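Local coordinates for redy-like protein (Hahella chejuensis, PDB 2JDJ), which probably takes part in the biosynthesis of the red pigment prodigiosin, as a small RedY-like protein of the dimeric alpha-beta barrel clan, at residues I4-R9 with E57-T62. Residues are numbered along the deposited sequence; the frame is centred on the assembly and turned at random.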
# COMPACT_ATOMS: atom_id res chain seq x y z
N ILE A 4 0.97 7.05 -0.22
CA ILE A 4 1.40 7.08 -1.60
C ILE A 4 1.98 5.71 -1.91
O ILE A 4 2.76 5.18 -1.12
CB ILE A 4 2.48 8.16 -1.83
CG1 ILE A 4 1.94 9.56 -1.50
CG2 ILE A 4 3.01 8.10 -3.28
CD1 ILE A 4 3.00 10.63 -1.41
N ILE A 5 1.57 5.14 -3.04
CA ILE A 5 2.00 3.81 -3.46
C ILE A 5 2.56 3.94 -4.86
O ILE A 5 1.95 4.59 -5.71
CB ILE A 5 0.80 2.83 -3.45
CG1 ILE A 5 0.32 2.59 -2.02
CG2 ILE A 5 1.15 1.48 -4.13
CD1 ILE A 5 -1.09 1.99 -1.91
N HIS A 6 3.75 3.38 -5.08
CA HIS A 6 4.36 3.35 -6.43
C HIS A 6 4.58 1.93 -6.94
O HIS A 6 5.01 1.06 -6.19
CB HIS A 6 5.74 4.03 -6.44
CG HIS A 6 5.71 5.48 -6.07
ND1 HIS A 6 6.45 5.99 -5.03
CD2 HIS A 6 5.04 6.53 -6.61
CE1 HIS A 6 6.23 7.29 -4.93
NE2 HIS A 6 5.39 7.65 -5.89
N LYS A 7 4.31 1.70 -8.22
CA LYS A 7 4.77 0.51 -8.90
C LYS A 7 6.14 0.90 -9.39
O LYS A 7 6.32 2.01 -9.92
CB LYS A 7 3.88 0.17 -10.10
CG LYS A 7 2.46 -0.25 -9.71
CD LYS A 7 1.65 -0.51 -10.95
CE LYS A 7 0.33 -1.23 -10.62
NZ LYS A 7 -0.50 -1.24 -11.88
N ILE A 8 7.11 0.02 -9.18
CA ILE A 8 8.52 0.28 -9.52
C ILE A 8 9.03 -0.76 -10.49
O ILE A 8 8.96 -1.95 -10.20
CB ILE A 8 9.39 0.27 -8.23
CG1 ILE A 8 9.01 1.46 -7.32
CG2 ILE A 8 10.90 0.25 -8.61
CD1 ILE A 8 9.49 1.31 -5.89
N ARG A 9 9.57 -0.33 -11.62
CA ARG A 9 10.13 -1.26 -12.59
C ARG A 9 11.65 -1.12 -12.63
O ARG A 9 12.15 -0.02 -12.83
CB ARG A 9 9.55 -0.99 -13.98
CG ARG A 9 9.70 -2.13 -14.97
CD ARG A 9 9.26 -1.71 -16.38
NE ARG A 9 10.08 -0.63 -16.90
CZ ARG A 9 11.21 -0.79 -17.61
NH1 ARG A 9 11.66 -2.00 -17.94
NH2 ARG A 9 11.88 0.27 -18.01
N GLU A 57 6.10 0.06 -3.56
CA GLU A 57 6.40 0.70 -2.28
C GLU A 57 5.16 1.38 -1.73
O GLU A 57 4.34 1.90 -2.50
CB GLU A 57 7.60 1.64 -2.39
CG GLU A 57 7.34 2.99 -3.04
CD GLU A 57 8.62 3.80 -3.32
OE1 GLU A 57 9.73 3.42 -2.87
OE2 GLU A 57 8.52 4.83 -4.00
N VAL A 58 5.02 1.35 -0.40
CA VAL A 58 3.91 1.93 0.33
C VAL A 58 4.47 3.00 1.28
O VAL A 58 5.27 2.69 2.18
CB VAL A 58 3.11 0.85 1.12
CG1 VAL A 58 1.86 1.47 1.78
CG2 VAL A 58 2.71 -0.31 0.19
N ILE A 59 4.09 4.25 1.06
CA ILE A 59 4.58 5.35 1.89
C ILE A 59 3.40 5.95 2.63
O ILE A 59 2.49 6.51 2.00
CB ILE A 59 5.23 6.49 1.07
CG1 ILE A 59 6.11 5.95 -0.07
CG2 ILE A 59 6.00 7.42 2.01
CD1 ILE A 59 6.45 6.99 -1.11
N LYS A 60 3.41 5.82 3.95
CA LYS A 60 2.41 6.46 4.80
C LYS A 60 2.99 7.79 5.31
O LYS A 60 4.09 7.81 5.89
CB LYS A 60 1.99 5.54 5.96
CG LYS A 60 0.89 6.11 6.83
CD LYS A 60 0.39 5.13 7.90
CE LYS A 60 -0.93 4.47 7.51
NZ LYS A 60 -1.55 3.71 8.62
N ILE A 61 2.27 8.88 5.06
CA ILE A 61 2.73 10.24 5.40
C ILE A 61 1.71 11.02 6.22
O ILE A 61 0.50 10.76 6.16
CB ILE A 61 3.09 11.08 4.15
CG1 ILE A 61 1.92 11.11 3.16
CG2 ILE A 61 4.41 10.59 3.49
CD1 ILE A 61 2.17 11.98 1.92
N THR A 62 2.21 11.99 6.97
CA THR A 62 1.39 12.84 7.83
C THR A 62 0.40 13.60 6.97
O THR A 62 -0.82 13.54 7.19
CB THR A 62 2.27 13.82 8.63
OG1 THR A 62 3.19 14.48 7.74
CG2 THR A 62 3.05 13.06 9.70
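I4 and I59 face each other as a hydrogen-bonded antiparallel pair joining strands 2-10 and 55-61, the two central strands of the four-stranded sheet: I4 N donates to I59 O and I59 N to I4 O, both at 2.7 Å. On the same face of the sheet, I4 CD1 meets I61 CD1 at 3.7 Å, and F67 of helix 64-71 packs on both isoleucines. I5 and V58 form a non-hydrogen-bonded pair; I5 CA approaches E57 O at 3.2 Å in a CA-H...O contact. The side chains of I5 and V58 occupy the other face, packing on V56 and I5 of the second subunit, respectively, consistent with a dimeric alpha-beta barrel. H6 and E57 restore mutual backbone bonding, and their side chains run side by side. H6 ND1 gives its hydrogen to the anti lone pair of E57 OE2 at 2.6 Å, with ring and carboxylate planes 57° apart. Chi1 of 77° places E57 CG 3.9 Å from H6 CB. I8 crosses E57 at about a right angle, its CD1 3.7 Å from E57 CD. The ND1-OE2 bond, with a weak one from H6 NE2 to E92, restrains the ring's turn; a glycerol on E57 OE2, probably from the crystallisation liquor, may mark a pocket.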